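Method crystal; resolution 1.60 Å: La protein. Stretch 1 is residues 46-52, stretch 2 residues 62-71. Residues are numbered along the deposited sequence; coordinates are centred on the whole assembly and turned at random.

Stretch 1, residues 46-52: SLETLLT
Stretch 2, residues 62-71: DVKEVVEAIR

The two stretches are held together by a mainly apolar contact between helices, in which leucines from a short helical segment pack against the valines and isoleucine of a longer helix, with no hydrogen bond crossing between them.

Stretch 1 enters its helix after Ser 46 (phi/psi -65/143, chi1 p), whose OG accepts from Thr 49 N at 3.3 Å; residues 47-50 are helical, with phi near -65 and psi between -26 and -41. In stretch 2, Asp 62 (-121/117, chi1 t) caps the helix of residues 63-70 (phi -57 to -79, psi -30 to -46): its OD1 accepts from Lys 64 N at 2.8 Å, a role suited to a short acidic side chain beside free backbone NH groups. The backbones come nearest where Leu 47 CA lies 5.9 Å from Val 63 CA.

Leu 47 (m, t) is the central knob. Its CA-to-CB bond points toward stretch 2, and its side chain sits among Val 63, Val 66, Val 67 and Ile 70, whose compact branched aliphatic chains leave a hollow for it and have no polar group needing a partner. CD1 lies 3.3 Å from Val 67 CG2, while CD2 lies 3.6 Å from Ile 70 CD1 and 4.2 Å from Val 66 CG1. The forked leucine end thus reaches several neighbours at once. The CA-to-CB bond of Leu 51 (-63/-17; m, t) also points toward stretch 2, with CD1 3.4 Å from Val 63 CG1 and CD2 3.7 Å from Val 66 CG2.

The CA-to-CB bond of Val 63 (m) points sideways, yet its CG1 also approaches Leu 47 CB at 4.2 Å. Those of Val 66 (t) and Ile 70 (m, t), four residues apart, point toward stretch 1; that of Val 67 (t) points sideways. Together the stretches bury 339 Å², summed over both sides. Glu 68 and Arg 71 make no contact with stretch 1 and pair with each other in a salt bridge, Arg 71 NH1 to Glu 68 OE2 at 2.8 Å.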

# COMPACT_ATOMS: atom_id res chain seq x y z
N SER A 46 6.08 -5.44 -0.95
CA SER A 46 6.38 -4.74 -2.20
C SER A 46 5.15 -4.07 -2.80
O SER A 46 4.05 -4.61 -2.73
CB SER A 46 7.00 -5.69 -3.22
OG SER A 46 6.05 -6.62 -3.74
N LEU A 47 5.36 -2.90 -3.39
CA LEU A 47 4.26 -2.18 -4.00
C LEU A 47 3.74 -2.97 -5.21
O LEU A 47 2.58 -2.85 -5.57
CB LEU A 47 4.69 -0.76 -4.40
CG LEU A 47 5.15 0.18 -3.28
CD1 LEU A 47 5.33 1.59 -3.83
CD2 LEU A 47 4.14 0.19 -2.15
N GLU A 48 4.59 -3.79 -5.83
CA GLU A 48 4.09 -4.57 -6.95
C GLU A 48 3.06 -5.58 -6.46
O GLU A 48 2.16 -5.95 -7.20
CB GLU A 48 5.22 -5.28 -7.72
CG GLU A 48 6.09 -6.23 -6.92
CD GLU A 48 7.11 -6.95 -7.79
OE1 GLU A 48 7.64 -6.33 -8.74
OE2 GLU A 48 7.41 -8.13 -7.51
N THR A 49 3.18 -6.01 -5.21
CA THR A 49 2.21 -6.94 -4.66
C THR A 49 0.90 -6.19 -4.47
O THR A 49 -0.17 -6.73 -4.74
CB THR A 49 2.65 -7.49 -3.30
OG1 THR A 49 3.80 -8.31 -3.48
CG2 THR A 49 1.53 -8.33 -2.69
N LEU A 50 1.00 -4.96 -3.99
CA LEU A 50 -0.20 -4.15 -3.77
C LEU A 50 -0.97 -3.93 -5.07
O LEU A 50 -2.20 -3.87 -5.08
CB LEU A 50 0.16 -2.81 -3.13
CG LEU A 50 0.75 -2.92 -1.72
CD1 LEU A 50 0.73 -1.55 -1.08
CD2 LEU A 50 -0.05 -3.91 -0.88
N LEU A 51 -0.24 -3.83 -6.18
CA LEU A 51 -0.87 -3.62 -7.48
C LEU A 51 -1.78 -4.78 -7.89
O LEU A 51 -2.61 -4.63 -8.78
CB LEU A 51 0.20 -3.41 -8.55
CG LEU A 51 0.91 -2.06 -8.57
CD1 LEU A 51 1.93 -2.03 -9.68
CD2 LEU A 51 -0.12 -0.95 -8.79
N THR A 52 -1.63 -5.93 -7.23
CA THR A 52 -2.46 -7.08 -7.57
C THR A 52 -3.77 -7.13 -6.80
O THR A 52 -4.66 -7.92 -7.11
CB THR A 52 -1.71 -8.41 -7.33
OG1 THR A 52 -1.57 -8.65 -5.92
CG2 THR A 52 -0.33 -8.36 -7.99
N ASP A 62 0.60 1.30 -11.94
CA ASP A 62 1.95 1.85 -11.85
C ASP A 62 2.43 2.07 -10.41
O ASP A 62 1.86 2.88 -9.68
CB ASP A 62 2.00 3.18 -12.62
CG ASP A 62 3.38 3.81 -12.62
OD1 ASP A 62 4.33 3.22 -12.07
OD2 ASP A 62 3.51 4.91 -13.20
N VAL A 63 3.48 1.36 -10.02
CA VAL A 63 4.02 1.48 -8.67
C VAL A 63 4.42 2.92 -8.33
O VAL A 63 4.37 3.32 -7.17
CB VAL A 63 5.28 0.59 -8.49
CG1 VAL A 63 4.89 -0.88 -8.55
CG2 VAL A 63 6.31 0.92 -9.55
N LYS A 64 4.80 3.69 -9.34
CA LYS A 64 5.21 5.07 -9.10
C LYS A 64 4.04 5.95 -8.66
O LYS A 64 4.23 6.90 -7.89
CB LYS A 64 5.90 5.63 -10.34
CG LYS A 64 7.17 4.87 -10.67
CD LYS A 64 7.94 5.48 -11.82
CE LYS A 64 9.21 4.67 -12.09
NZ LYS A 64 10.08 4.59 -10.88
N GLU A 65 2.84 5.64 -9.12
CA GLU A 65 1.68 6.41 -8.71
C GLU A 65 1.29 5.98 -7.30
O GLU A 65 0.81 6.78 -6.50
CB GLU A 65 0.51 6.18 -9.68
CG GLU A 65 0.80 6.63 -11.11
CD GLU A 65 -0.43 6.58 -12.01
OE1 GLU A 65 -1.18 5.58 -11.93
OE2 GLU A 65 -0.63 7.52 -12.80
N VAL A 66 1.52 4.71 -6.99
CA VAL A 66 1.21 4.21 -5.66
C VAL A 66 2.12 4.89 -4.64
O VAL A 66 1.70 5.18 -3.53
CB VAL A 66 1.38 2.67 -5.58
CG1 VAL A 66 1.06 2.18 -4.17
CG2 VAL A 66 0.45 2.00 -6.57
N VAL A 67 3.37 5.15 -5.02
CA VAL A 67 4.30 5.81 -4.11
C VAL A 67 3.78 7.21 -3.75
O VAL A 67 3.78 7.60 -2.58
CB VAL A 67 5.71 5.95 -4.74
CG1 VAL A 67 6.60 6.82 -3.86
CG2 VAL A 67 6.34 4.59 -4.92
N GLU A 68 3.34 7.96 -4.76
CA GLU A 68 2.83 9.31 -4.53
C GLU A 68 1.55 9.29 -3.69
O GLU A 68 1.34 10.15 -2.83
CB GLU A 68 2.55 9.99 -5.87
CG GLU A 68 3.77 10.07 -6.75
CD GLU A 68 4.96 10.69 -6.04
OE1 GLU A 68 6.04 10.07 -6.04
OE2 GLU A 68 4.80 11.80 -5.48
N ALA A 69 0.71 8.30 -3.94
CA ALA A 69 -0.54 8.18 -3.20
C ALA A 69 -0.30 7.84 -1.73
O ALA A 69 -0.99 8.34 -0.84
CB ALA A 69 -1.41 7.11 -3.84
N ILE A 70 0.70 7.00 -1.48
CA ILE A 70 1.00 6.55 -0.13
C ILE A 70 1.79 7.52 0.75
O ILE A 70 1.52 7.63 1.94
CB ILE A 70 1.87 5.28 -0.13
CG1 ILE A 70 1.14 4.14 -0.85
CG2 ILE A 70 2.24 4.88 1.29
CD1 ILE A 70 2.00 2.93 -1.11
N ARG A 71 2.76 8.22 0.17
CA ARG A 71 3.62 9.12 0.94
C ARG A 71 3.00 9.93 2.08
O ARG A 71 3.52 9.92 3.19
CB ARG A 71 4.39 10.06 0.01
CG ARG A 71 5.49 10.82 0.77
CD ARG A 71 6.30 11.77 -0.10
NE ARG A 71 7.06 11.09 -1.15
CZ ARG A 71 6.65 10.97 -2.41
NH1 ARG A 71 5.48 11.47 -2.77
NH2 ARG A 71 7.41 10.35 -3.30